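Local atomic coordinates of synaptic vesicle membrane protein VAT-1 homolog-like (PDB entry 4A27), a protein that probably acts as an oxidoreductase, as a member of the quinone oxidoreductase subfamily of zinc-containing alcohol dehydrogenases. Residues L147-G152 and A195-E200; T170-A175 and Q199-I204; V155-A160 and K184-H189; A130-F135 and A276-L281; F191-D196 and H330-I335. All coordinates share one frame; numbering follows the deposited sequence.

Interaction 1 (L147-G152 and A195-E200); sequences LVHSAG and ADYVQE. With EDO (1,2-ethanediol), chain F.
At the carboxyl end of the first strand of the Rossmann fold, His-149 reaches across to Tyr-197 in the first turn of helix 197-204. Strand 145-148 runs here into the glycine-rich turn. The two rings form an offset edge-to-face pair. The imidazole presents its edge, the phenol its face. The planes stand at 76° and the centroids are 5.5 Å apart. The same edge carries a weak hydrogen bond. His-149 NE2 donates to Tyr-197 OH over 3.3 Å, and the hydroxyl lies close to the imidazole plane. The bond is bent, at 149°. Tyr-197 CG lies between its backbone N and carbonyl carbon (chi1 59°), which turns the phenol toward the strand. Leu-147 adds an apolar contact. Its CD2 is 4.3 Å from Tyr-197 CE1, and its CG rests against one face of the imidazole near the rim. An alanine in place of His-149 would remove the ring, and would probably leave the Tyr-197 hydroxyl without this donor and its ring freer to turn. Farther along the turn, Gly-152 N donates to O1 of an ethanediol at 3.1 Å. That molecule probably came from the crystallisation liquor. The dinucleotide is usually bound beside this turn in Rossmann relatives. Leu-147 bonds by its backbone to strand 209-215, and Val-148 to strand 170-175. Thr-174 of the latter strand touches both aromatic rings, and Phe-191 of strand 189-192 lies against Tyr-197.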
# COMPACT_ATOMS: atom_id res chain seq x y z
N LEU A 147 -4.89 12.13 -6.81
CA LEU A 147 -5.97 12.36 -7.72
C LEU A 147 -7.25 11.79 -7.16
O LEU A 147 -7.33 10.58 -6.92
CB LEU A 147 -5.70 11.72 -9.11
CG LEU A 147 -6.83 11.85 -10.17
CD1 LEU A 147 -7.23 13.31 -10.39
CD2 LEU A 147 -6.43 11.27 -11.53
N VAL A 148 -8.24 12.66 -7.02
CA VAL A 148 -9.55 12.29 -6.52
C VAL A 148 -10.61 12.48 -7.59
O VAL A 148 -10.91 13.60 -7.97
CB VAL A 148 -9.94 13.20 -5.33
CG1 VAL A 148 -10.98 12.49 -4.48
CG2 VAL A 148 -8.68 13.48 -4.52
N HIS A 149 -11.20 11.38 -8.03
CA HIS A 149 -12.32 11.40 -8.96
C HIS A 149 -13.61 11.79 -8.23
O HIS A 149 -13.73 11.51 -7.05
CB HIS A 149 -12.43 10.03 -9.64
CG HIS A 149 -11.43 9.85 -10.74
ND1 HIS A 149 -10.36 8.99 -10.63
CD2 HIS A 149 -11.32 10.45 -11.95
CE1 HIS A 149 -9.65 9.04 -11.74
NE2 HIS A 149 -10.20 9.92 -12.55
N SER A 150 -14.55 12.45 -8.90
CA SER A 150 -15.81 12.88 -8.27
C SER A 150 -15.51 13.71 -7.02
O SER A 150 -15.98 13.42 -5.91
CB SER A 150 -16.69 11.67 -7.93
N ALA A 151 -14.70 14.75 -7.22
CA ALA A 151 -14.21 15.61 -6.14
C ALA A 151 -15.31 16.34 -5.36
O ALA A 151 -15.06 16.81 -4.25
CB ALA A 151 -13.25 16.63 -6.68
N GLY A 152 -16.50 16.43 -5.96
CA GLY A 152 -17.63 17.10 -5.33
C GLY A 152 -18.48 16.21 -4.43
O GLY A 152 -19.33 16.70 -3.71
N ALA A 195 -13.43 16.08 -19.95
CA ALA A 195 -12.29 16.50 -20.76
C ALA A 195 -11.27 15.36 -20.72
O ALA A 195 -11.63 14.23 -20.40
CB ALA A 195 -11.70 17.78 -20.20
N ASP A 196 -10.02 15.64 -21.08
CA ASP A 196 -8.93 14.66 -20.89
C ASP A 196 -7.91 15.18 -19.90
O ASP A 196 -6.79 15.57 -20.23
CB ASP A 196 -8.30 14.22 -22.22
CG ASP A 196 -8.98 12.99 -22.81
OD1 ASP A 196 -9.63 12.24 -22.05
OD2 ASP A 196 -8.84 12.75 -24.02
N TYR A 197 -8.37 15.18 -18.65
CA TYR A 197 -7.60 15.56 -17.48
C TYR A 197 -6.22 14.90 -17.39
O TYR A 197 -5.28 15.51 -16.86
CB TYR A 197 -8.43 15.26 -16.21
CG TYR A 197 -8.82 13.79 -16.08
CD1 TYR A 197 -7.95 12.87 -15.50
CD2 TYR A 197 -10.04 13.33 -16.57
CE1 TYR A 197 -8.29 11.53 -15.41
CE2 TYR A 197 -10.39 11.98 -16.47
CZ TYR A 197 -9.51 11.09 -15.90
OH TYR A 197 -9.83 9.76 -15.80
N VAL A 198 -6.09 13.67 -17.89
CA VAL A 198 -4.80 12.95 -17.85
C VAL A 198 -3.67 13.87 -18.34
O VAL A 198 -2.66 14.04 -17.66
CB VAL A 198 -4.83 11.65 -18.69
CG1 VAL A 198 -3.42 11.04 -18.83
CG2 VAL A 198 -5.81 10.65 -18.08
N GLN A 199 -3.89 14.47 -19.50
CA GLN A 199 -2.94 15.44 -20.05
C GLN A 199 -2.83 16.66 -19.15
O GLN A 199 -1.71 17.11 -18.83
CB GLN A 199 -3.37 15.86 -21.46
CG GLN A 199 -3.55 14.69 -22.44
CD GLN A 199 -4.87 14.75 -23.21
OE1 GLN A 199 -5.74 15.58 -22.92
NE2 GLN A 199 -5.02 13.87 -24.19
N GLU A 200 -3.98 17.17 -18.70
CA GLU A 200 -4.02 18.35 -17.84
C GLU A 200 -3.27 18.13 -16.54
O GLU A 200 -2.54 19.02 -16.09
CB GLU A 200 -5.47 18.78 -17.57
C1 EDO F . -18.90 14.16 -7.98
O1 EDO F . -18.22 15.41 -8.32
C2 EDO F . -20.29 14.37 -7.32
O2 EDO F . -21.00 13.14 -7.13

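Interaction 2 (T170-A175 and Q199-I204); sequences TVFGTA and QEVKRI
Phe-172 of strand 170-175 meets Val-201 and Ile-204 of helix 197-204, one turn apart on the helix. This is helix-on-sheet packing in the Rossmann fold. The helix follows strand 189-192 at the sheet edge and leads on to strand 209-215. It lies over one side of the parallel sheet.

The first interaction is a CH-pi contact. Val-201 CG1 stands over the centre of the Phe-172 ring, 4.3 Å from the centroid. It is only 6° off the ring normal, so the methyl group looks almost straight down on the face. CG1 is trans to the backbone N (chi1 171°), and the second methyl reaches the CD1 side of the ring. Val-201 CG2 lies 4.2 Å from Phe-172 CD1.

The second kind is plain apolar contact at the ring edge. Ile-204 runs antiparallel alongside Phe-172. Its CG2 sits near the ring plane, 3.9 Å from Phe-172 CZ, and its CB is 4.0 Å from Phe-172 CE1. No hydrogen bond joins the two segments. Between them the ring is gripped by apolar contact alone, valine over a face and isoleucine at the edge.

The neighbouring strand 189-192 adds to the packing. Its Phe-191 touches Phe-172, Val-201 and Ile-204. The ring of His-189 meets Phe-172 with planes at about 30°. Within the helix, the turn that sets the two aliphatic side chains is closed by a backbone bond from Ile-204 N to Val-201 O, 2.9 Å long.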
# COMPACT_ATOMS: atom_id res chain seq x y z
N THR A 170 -0.58 17.97 -2.81
CA THR A 170 -1.27 18.52 -3.97
C THR A 170 -2.42 17.61 -4.38
O THR A 170 -2.22 16.45 -4.71
CB THR A 170 -0.29 18.71 -5.15
OG1 THR A 170 0.77 19.56 -4.72
CG2 THR A 170 -0.94 19.33 -6.35
N VAL A 171 -3.63 18.16 -4.34
CA VAL A 171 -4.84 17.41 -4.62
C VAL A 171 -5.38 17.84 -5.98
O VAL A 171 -5.64 19.03 -6.22
CB VAL A 171 -5.91 17.65 -3.52
CG1 VAL A 171 -7.19 16.79 -3.76
CG2 VAL A 171 -5.29 17.43 -2.07
N PHE A 172 -5.51 16.87 -6.84
CA PHE A 172 -6.10 17.03 -8.14
C PHE A 172 -7.49 16.44 -8.04
O PHE A 172 -7.66 15.32 -7.53
CB PHE A 172 -5.28 16.26 -9.18
CG PHE A 172 -3.89 16.82 -9.42
CD1 PHE A 172 -3.69 17.84 -10.33
CD2 PHE A 172 -2.79 16.35 -8.73
CE1 PHE A 172 -2.42 18.35 -10.56
CE2 PHE A 172 -1.52 16.85 -8.94
CZ PHE A 172 -1.34 17.87 -9.87
N GLY A 173 -8.50 17.22 -8.46
CA GLY A 173 -9.87 16.76 -8.49
C GLY A 173 -10.44 16.78 -9.90
O GLY A 173 -10.00 17.56 -10.73
N THR A 174 -11.37 15.87 -10.17
CA THR A 174 -12.26 15.99 -11.33
C THR A 174 -13.72 16.16 -10.85
O THR A 174 -14.12 15.61 -9.82
CB THR A 174 -12.14 14.78 -12.27
OG1 THR A 174 -12.59 13.61 -11.61
CG2 THR A 174 -10.69 14.59 -12.72
N ALA A 175 -14.50 16.92 -11.62
CA ALA A 175 -15.90 17.22 -11.34
C ALA A 175 -16.56 17.91 -12.55
O ALA A 175 -15.87 18.58 -13.33
CB ALA A 175 -16.02 18.11 -10.14
N GLN A 199 -3.89 14.47 -19.50
CA GLN A 199 -2.94 15.44 -20.05
C GLN A 199 -2.83 16.66 -19.15
O GLN A 199 -1.71 17.11 -18.83
CB GLN A 199 -3.37 15.86 -21.46
CG GLN A 199 -3.55 14.69 -22.44
CD GLN A 199 -4.87 14.75 -23.21
OE1 GLN A 199 -5.74 15.58 -22.92
NE2 GLN A 199 -5.02 13.87 -24.19
N GLU A 200 -3.98 17.17 -18.70
CA GLU A 200 -4.02 18.35 -17.84
C GLU A 200 -3.27 18.13 -16.54
O GLU A 200 -2.54 19.02 -16.09
CB GLU A 200 -5.47 18.78 -17.57
N VAL A 201 -3.42 16.95 -15.93
CA VAL A 201 -2.62 16.59 -14.74
C VAL A 201 -1.15 16.48 -15.11
O VAL A 201 -0.28 17.02 -14.42
CB VAL A 201 -3.07 15.22 -14.11
CG1 VAL A 201 -2.07 14.76 -13.01
CG2 VAL A 201 -4.51 15.30 -13.56
N LYS A 202 -0.87 15.75 -16.18
CA LYS A 202 0.53 15.55 -16.60
C LYS A 202 1.24 16.89 -16.90
O LYS A 202 2.43 17.00 -16.63
CB LYS A 202 0.63 14.60 -17.79
CG LYS A 202 0.38 13.13 -17.44
CD LYS A 202 1.23 12.16 -18.25
CE LYS A 202 1.31 10.77 -17.60
NZ LYS A 202 0.06 9.96 -17.74
N ARG A 203 0.50 17.89 -17.40
CA ARG A 203 1.11 19.21 -17.65
C ARG A 203 1.56 19.91 -16.35
O ARG A 203 2.47 20.73 -16.38
CB ARG A 203 0.22 20.12 -18.51
N ILE A 204 0.94 19.58 -15.20
CA ILE A 204 1.38 20.11 -13.89
C ILE A 204 2.37 19.18 -13.19
O ILE A 204 3.22 19.63 -12.41
CB ILE A 204 0.18 20.35 -12.92
CG1 ILE A 204 -0.80 21.38 -13.49
CG2 ILE A 204 0.67 20.79 -11.54
CD1 ILE A 204 -2.10 20.78 -13.97

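Interaction 3 (V155-A160 and K184-H189); sequences VGQAVA and KDSVTH
Gln-157 folds over at its second torsion (chi2 -70°), and this bend carries its amide toward Ser-186. The Ser-186 hydroxyl is turned to meet it, with OG lodged between the backbone N and the carbonyl carbon (chi1 69°). Gln-157 NE2 donates to Ser-186 OG over 2.9 Å. The bond is nearly straight at 172°, and OG lies almost in the amide plane. The other amide hydrogen has a partner as well, since NE2 also bonds to Ala-151 O. Ser-186 OG in turn bonds to the carbonyl O of Ile-183. A short polar chain thus runs from the turn after strand 145-148, through the amide and the hydroxyl, to the end of helix 180-183. Helix 154-163 is the helix of the first beta-alpha-beta unit of the Rossmann fold, between strands 145-148 and 170-175. Residues 184-189 form the connection from helix 180-183 into the edge strand 189-192, so the contact ties two successive crossovers together. A leucine in place of Gln-157 would take away both amide hydrogens, and would probably leave Ser-186 OG and Ala-151 O without this shared donor. One turn farther along the helix the backbones come close, with the CA atoms of Ala-160 and Val-187 6.0 Å apart. Ala-160 CB lies 3.2 Å from Ser-186 O. The same methyl group is 4.0 Å from Val-187 CG1. Val-187 also touches Val-171 of strand 170-175. On another side of the helix, Ala-158 and Val-159 pack against helix 124-137.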
# COMPACT_ATOMS: atom_id res chain seq x y z
N VAL A 155 -17.28 11.48 -0.34
CA VAL A 155 -15.92 10.94 -0.11
C VAL A 155 -14.88 11.89 -0.68
O VAL A 155 -13.87 12.20 -0.02
CB VAL A 155 -15.72 9.54 -0.70
CG1 VAL A 155 -14.20 9.09 -0.61
CG2 VAL A 155 -16.59 8.53 -0.00
N GLY A 156 -15.13 12.35 -1.90
CA GLY A 156 -14.24 13.30 -2.53
C GLY A 156 -13.92 14.53 -1.70
O GLY A 156 -12.77 14.92 -1.58
N GLN A 157 -14.95 15.12 -1.09
CA GLN A 157 -14.71 16.28 -0.24
C GLN A 157 -14.02 15.89 1.07
O GLN A 157 -13.21 16.67 1.60
CB GLN A 157 -16.03 17.00 0.06
CG GLN A 157 -16.56 17.80 -1.12
CD GLN A 157 -15.71 19.02 -1.40
OE1 GLN A 157 -15.76 19.98 -0.63
NE2 GLN A 157 -14.90 18.99 -2.49
N ALA A 158 -14.36 14.72 1.63
CA ALA A 158 -13.68 14.24 2.83
C ALA A 158 -12.19 14.01 2.53
O ALA A 158 -11.32 14.36 3.34
CB ALA A 158 -14.35 12.94 3.38
N VAL A 159 -11.88 13.45 1.37
CA VAL A 159 -10.48 13.26 0.94
C VAL A 159 -9.72 14.62 0.85
O VAL A 159 -8.59 14.76 1.37
CB VAL A 159 -10.40 12.46 -0.40
CG1 VAL A 159 -9.00 12.52 -1.07
CG2 VAL A 159 -10.82 10.95 -0.27
N ALA A 160 -10.35 15.64 0.26
CA ALA A 160 -9.67 16.97 0.09
C ALA A 160 -9.38 17.58 1.43
O ALA A 160 -8.32 18.11 1.64
CB ALA A 160 -10.51 17.93 -0.74
N LYS A 184 -14.04 24.67 -6.08
CA LYS A 184 -12.68 24.97 -6.54
C LYS A 184 -11.74 25.22 -5.37
O LYS A 184 -10.60 24.88 -5.46
CB LYS A 184 -12.66 26.17 -7.51
CG LYS A 184 -12.86 27.56 -6.84
CD LYS A 184 -13.50 28.62 -7.77
CE LYS A 184 -12.57 29.11 -8.85
NZ LYS A 184 -13.26 30.01 -9.84
N ASP A 185 -12.19 25.86 -4.29
CA ASP A 185 -11.27 26.15 -3.15
C ASP A 185 -10.94 24.92 -2.28
O ASP A 185 -10.10 25.00 -1.40
CB ASP A 185 -11.81 27.26 -2.23
CG ASP A 185 -12.06 28.58 -2.96
OD1 ASP A 185 -11.54 28.79 -4.08
OD2 ASP A 185 -12.80 29.42 -2.40
N SER A 186 -11.61 23.80 -2.53
CA SER A 186 -11.36 22.60 -1.74
C SER A 186 -10.20 21.74 -2.29
O SER A 186 -9.71 20.87 -1.59
CB SER A 186 -12.64 21.77 -1.65
OG SER A 186 -13.00 21.18 -2.90
N VAL A 187 -9.76 21.98 -3.51
CA VAL A 187 -8.64 21.20 -4.07
C VAL A 187 -7.58 22.15 -4.67
O VAL A 187 -7.80 23.33 -4.73
CB VAL A 187 -9.19 20.24 -5.12
CG1 VAL A 187 -10.33 19.39 -4.50
CG2 VAL A 187 -9.67 21.00 -6.34
N THR A 188 -6.40 21.67 -5.05
CA THR A 188 -5.37 22.56 -5.60
C THR A 188 -5.61 22.87 -7.08
O THR A 188 -5.41 24.01 -7.53
CB THR A 188 -3.94 21.99 -5.47
OG1 THR A 188 -3.78 21.31 -4.21
CG2 THR A 188 -2.88 23.15 -5.63
N HIS A 189 -6.00 21.85 -7.82
CA HIS A 189 -6.32 21.97 -9.24
C HIS A 189 -7.55 21.12 -9.52
O HIS A 189 -7.62 19.98 -9.09
CB HIS A 189 -5.16 21.49 -10.12
CG HIS A 189 -3.89 22.23 -9.88
ND1 HIS A 189 -2.80 21.66 -9.26
CD2 HIS A 189 -3.54 23.52 -10.13
CE1 HIS A 189 -1.83 22.55 -9.16
NE2 HIS A 189 -2.26 23.69 -9.67

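Interaction 4 (A130-F135 and A276-L281); sequences AYVMLF and AGFSLL
Phe-278 points its ring at helix 124-137, where it is met by two successive residues, Val-132 and Met-133. Val-132 crosses the phenylalanine at about a right angle. Its CG1 is 3.5 Å from Phe-278 CE1, and its CB is 3.8 Å from Phe-278 CZ. Both carbons bear on the far end of the ring. Met-133 comes in at a slant and touches nearer the root. Its CG lies 3.9 Å from Phe-278 CD2. The methylene group makes the closest approach, with the sulfur farther along the chain. Phe-278 CG is trans to its backbone N (chi1 -177°), and the ring is thereby extended from the strand toward the helix. One face of the ring is met from its own segment by the backbone N of Leu-280, 3.8 Å above the plane and toward the rim. Strand 274-278 is the last strand of the parallel Rossmann sheet and an outermost one within this chain. Helix 124-137 comes before the first strand of that sheet. The contact thus packs this helix on the end of the sheet. Ala-276 pairs antiparallel with a strand of the second subunit, so that the sheet runs on across the dimer interface, and Ser-279 N bonds to Asn-272 OD1 of that subunit. Leu-280, in the first turn of the helix that Ser-279 N-caps, continues the apolar packing onto Val-128 and Thr-129 of helix 124-137, while the methyl end of Met-133 reaches Val-155.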
# COMPACT_ATOMS: atom_id res chain seq x y z
N ALA A 130 -12.41 7.79 3.57
CA ALA A 130 -11.36 8.70 3.18
C ALA A 130 -10.11 8.47 4.02
O ALA A 130 -9.01 8.35 3.50
CB ALA A 130 -11.85 10.15 3.35
N TYR A 131 -10.30 8.35 5.31
CA TYR A 131 -9.17 8.26 6.21
C TYR A 131 -8.45 6.93 5.99
O TYR A 131 -7.20 6.86 5.90
CB TYR A 131 -9.62 8.38 7.67
CG TYR A 131 -8.50 8.55 8.60
CD1 TYR A 131 -7.76 7.47 9.06
CD2 TYR A 131 -8.11 9.82 9.02
CE1 TYR A 131 -6.67 7.66 9.93
CE2 TYR A 131 -7.06 10.00 9.86
CZ TYR A 131 -6.33 8.91 10.32
OH TYR A 131 -5.27 9.14 11.21
N VAL A 132 -9.24 5.87 5.88
CA VAL A 132 -8.64 4.57 5.81
C VAL A 132 -7.87 4.42 4.51
O VAL A 132 -6.77 3.82 4.49
CB VAL A 132 -9.65 3.44 6.02
CG1 VAL A 132 -8.95 2.13 5.83
CG2 VAL A 132 -10.26 3.50 7.44
N MET A 133 -8.42 4.95 3.42
CA MET A 133 -7.73 4.86 2.14
C MET A 133 -6.41 5.60 2.13
O MET A 133 -5.43 5.11 1.55
CB MET A 133 -8.61 5.35 1.00
CG MET A 133 -9.82 4.47 0.75
SD MET A 133 -10.70 4.90 -0.80
CE MET A 133 -11.08 6.64 -0.40
N LEU A 134 -6.41 6.81 2.69
CA LEU A 134 -5.26 7.66 2.62
C LEU A 134 -4.15 7.24 3.55
O LEU A 134 -2.98 7.40 3.20
CB LEU A 134 -5.62 9.11 2.96
CG LEU A 134 -6.42 9.92 1.92
CD1 LEU A 134 -6.88 11.29 2.57
CD2 LEU A 134 -5.62 10.06 0.56
N PHE A 135 -4.50 6.75 4.75
CA PHE A 135 -3.51 6.52 5.76
C PHE A 135 -3.32 5.06 6.16
O PHE A 135 -2.28 4.74 6.70
CB PHE A 135 -3.81 7.34 7.02
CG PHE A 135 -3.90 8.80 6.76
CD1 PHE A 135 -2.75 9.55 6.47
CD2 PHE A 135 -5.13 9.47 6.85
CE1 PHE A 135 -2.83 10.95 6.23
CE2 PHE A 135 -5.22 10.87 6.63
CZ PHE A 135 -4.06 11.60 6.31
N ALA A 276 -5.18 -1.66 -4.90
CA ALA A 276 -5.93 -2.01 -3.72
C ALA A 276 -7.42 -1.85 -3.97
O ALA A 276 -7.84 -1.06 -4.82
CB ALA A 276 -5.53 -1.13 -2.56
N GLY A 277 -8.22 -2.56 -3.19
CA GLY A 277 -9.64 -2.37 -3.19
C GLY A 277 -10.03 -2.10 -1.77
O GLY A 277 -9.39 -2.59 -0.86
N PHE A 278 -11.10 -1.32 -1.59
CA PHE A 278 -11.56 -0.98 -0.26
C PHE A 278 -13.10 -0.95 -0.13
O PHE A 278 -13.77 -0.27 -0.91
CB PHE A 278 -11.00 0.33 0.19
CG PHE A 278 -11.39 0.68 1.60
CD1 PHE A 278 -10.91 -0.07 2.67
CD2 PHE A 278 -12.30 1.70 1.85
CE1 PHE A 278 -11.30 0.23 3.99
CE2 PHE A 278 -12.68 2.01 3.15
CZ PHE A 278 -12.19 1.26 4.23
N SER A 279 -13.63 -1.69 0.85
CA SER A 279 -15.07 -1.76 1.19
C SER A 279 -15.21 -1.62 2.68
O SER A 279 -14.89 -2.55 3.43
CB SER A 279 -15.64 -3.11 0.80
OG SER A 279 -16.88 -3.31 1.48
N LEU A 280 -15.62 -0.44 3.14
CA LEU A 280 -15.77 -0.23 4.57
C LEU A 280 -16.81 -1.19 5.20
O LEU A 280 -16.61 -1.66 6.31
CB LEU A 280 -16.16 1.22 4.86
CG LEU A 280 -16.42 1.63 6.31
CD1 LEU A 280 -15.27 1.13 7.22
CD2 LEU A 280 -16.60 3.19 6.41
N LEU A 281 -17.93 -1.41 4.53
CA LEU A 281 -19.00 -2.23 5.10
C LEU A 281 -18.51 -3.65 5.37
O LEU A 281 -18.73 -4.19 6.46
CB LEU A 281 -20.26 -2.23 4.22
CG LEU A 281 -20.96 -0.87 4.26
CD1 LEU A 281 -22.15 -0.91 3.40
CD2 LEU A 281 -21.38 -0.37 5.67

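Interaction 5 (F191-D196 and H330-I335); sequences FDRNAD and HDRGNI
A type I beta turn from Asp-192 to Ala-195, at the end of the edge strand of the Rossmann sheet, faces the loop between helix 322-330 and strand 337-341, and Arg-193 meets Arg-332 between them. This is a surface contact. The second loop opens with a Schellman motif. Arg-332 has positive phi there and closes the helix end, and its CB is directed at the turn. The two arginines cross at a slant, with guanidinium planes 35° apart. Arg-332 NE sits over the centre of the Arg-193 guanidinium, 3.8 Å above its plane. Asn-194 OD1 lies 3.4 Å from that plane on the opposite side, toward the rim. The group thus has a neighbour on each face. Arg-332 NH2 is 3.0 Å from Arg-193 CD and 3.2 Å from Arg-193 NE. Both nitrogens are donors, so this is a close approach of like charges without a hydrogen bond. Arg-332 NE is buried by the contact and has no partner in the model. Arg-193 NE is satisfied elsewhere, by Ser-176 OG. The negative end of the Asn-194 amide may ease the charge on Arg-193 a little. The ethanediol bound to Gly-152 N lies about 4 Å from the Arg-332 side chain. The turn that carries Arg-193 is itself fastened by an Asx turn, in which Asn-194 N donates to Asp-192 OD1 at 2.8 Å.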
# COMPACT_ATOMS: atom_id res chain seq x y z
N PHE A 191 -10.35 19.72 -12.53
CA PHE A 191 -10.48 19.45 -13.95
C PHE A 191 -11.85 18.93 -14.34
O PHE A 191 -12.60 18.38 -13.54
CB PHE A 191 -9.40 18.47 -14.41
CG PHE A 191 -8.02 18.97 -14.18
CD1 PHE A 191 -7.63 20.21 -14.67
CD2 PHE A 191 -7.11 18.23 -13.46
CE1 PHE A 191 -6.35 20.70 -14.45
CE2 PHE A 191 -5.82 18.71 -13.24
CZ PHE A 191 -5.45 19.94 -13.72
N ASP A 192 -12.16 19.14 -15.61
CA ASP A 192 -13.43 18.74 -16.14
C ASP A 192 -13.38 17.26 -16.32
O ASP A 192 -12.46 16.71 -16.95
CB ASP A 192 -13.70 19.42 -17.48
CG ASP A 192 -15.09 19.11 -18.00
OD1 ASP A 192 -15.56 17.95 -17.88
OD2 ASP A 192 -15.72 20.03 -18.54
N ARG A 193 -14.39 16.63 -15.73
CA ARG A 193 -14.57 15.19 -15.72
C ARG A 193 -14.48 14.63 -17.12
O ARG A 193 -13.68 13.77 -17.39
CB ARG A 193 -15.96 14.93 -15.12
CG ARG A 193 -16.24 13.57 -14.60
CD ARG A 193 -17.47 13.62 -13.70
NE ARG A 193 -18.63 14.18 -14.39
CZ ARG A 193 -19.44 13.51 -15.21
NH1 ARG A 193 -19.23 12.21 -15.45
NH2 ARG A 193 -20.46 14.13 -15.81
N ASN A 194 -15.28 15.20 -18.02
CA ASN A 194 -15.40 14.73 -19.41
C ASN A 194 -14.34 15.22 -20.40
O ASN A 194 -14.38 14.84 -21.57
CB ASN A 194 -16.78 15.12 -19.95
CG ASN A 194 -17.90 14.53 -19.14
OD1 ASN A 194 -18.69 15.26 -18.54
ND2 ASN A 194 -17.98 13.19 -19.11
N ALA A 195 -13.43 16.08 -19.95
CA ALA A 195 -12.29 16.50 -20.76
C ALA A 195 -11.27 15.36 -20.72
O ALA A 195 -11.63 14.23 -20.40
CB ALA A 195 -11.70 17.78 -20.20
N ASP A 196 -10.02 15.64 -21.08
CA ASP A 196 -8.93 14.66 -20.89
C ASP A 196 -7.91 15.18 -19.90
O ASP A 196 -6.79 15.57 -20.23
CB ASP A 196 -8.30 14.22 -22.22
CG ASP A 196 -8.98 12.99 -22.81
OD1 ASP A 196 -9.63 12.24 -22.05
OD2 ASP A 196 -8.84 12.75 -24.02
N HIS A 330 -28.11 9.29 -8.31
CA HIS A 330 -27.95 8.67 -9.62
C HIS A 330 -27.52 9.70 -10.67
O HIS A 330 -26.64 9.43 -11.46
CB HIS A 330 -29.22 7.96 -10.03
CG HIS A 330 -29.17 7.39 -11.42
ND1 HIS A 330 -28.32 6.36 -11.78
CD2 HIS A 330 -29.85 7.72 -12.55
CE1 HIS A 330 -28.49 6.08 -13.06
NE2 HIS A 330 -29.42 6.89 -13.55
N ASP A 331 -28.15 10.88 -10.65
CA ASP A 331 -27.88 11.95 -11.60
C ASP A 331 -26.63 12.76 -11.27
O ASP A 331 -26.35 13.76 -11.95
CB ASP A 331 -29.08 12.91 -11.66
CG ASP A 331 -30.32 12.26 -12.29
OD1 ASP A 331 -30.27 11.08 -12.68
OD2 ASP A 331 -31.36 12.95 -12.38
N ARG A 332 -25.91 12.35 -10.22
CA ARG A 332 -24.66 12.98 -9.82
C ARG A 332 -24.77 14.50 -9.66
O ARG A 332 -23.83 15.23 -9.96
CB ARG A 332 -23.56 12.65 -10.84
CG ARG A 332 -23.31 11.15 -11.06
CD ARG A 332 -22.25 10.96 -12.15
NE ARG A 332 -21.31 12.07 -12.11
CZ ARG A 332 -20.19 12.11 -11.39
NH1 ARG A 332 -19.82 11.07 -10.66
NH2 ARG A 332 -19.43 13.21 -11.41
N GLY A 333 -25.93 14.96 -9.19
CA GLY A 333 -26.22 16.38 -9.06
C GLY A 333 -25.80 17.02 -7.76
O GLY A 333 -25.91 18.24 -7.61
N ASN A 334 -25.37 16.21 -6.79
CA ASN A 334 -25.03 16.70 -5.46
C ASN A 334 -23.60 17.23 -5.28
O ASN A 334 -22.67 16.80 -5.96
CB ASN A 334 -25.23 15.57 -4.44
CG ASN A 334 -24.42 14.35 -4.79
OD1 ASN A 334 -24.65 13.72 -5.80
ND2 ASN A 334 -23.46 14.02 -3.96
N ILE A 335 -23.44 18.15 -4.33
CA ILE A 335 -22.14 18.52 -3.78
C ILE A 335 -22.14 18.13 -2.28
O ILE A 335 -22.74 18.81 -1.46
CB ILE A 335 -21.87 20.04 -3.93
CG1 ILE A 335 -21.69 20.37 -5.40
CG2 ILE A 335 -20.60 20.48 -3.19
CD1 ILE A 335 -21.66 21.88 -5.71

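All five contacts involve the Rossmann domain. Interactions 1 and 2 lie closest, their centres 6 Å apart, and both use helix 197-204 against neighbouring strands 145-148 and 170-175. Interaction 3 lies about 12 Å from each and joins helix 154-163 to the loop before strand 189-192. Interaction 5 starts from that edge strand, its centre 9 Å from interaction 1, and reaches the loop before strand 337-341. Interaction 4 is at the other end of the sheet, about 20 Å from interaction 1, beside the second subunit. It starts earliest in the chain, and interactions 1, 2 and 3 fall between its two segments. One sheet thus connects the glycine-rich turn, where Rossmann relatives usually bind the dinucleotide, to the dimer interface.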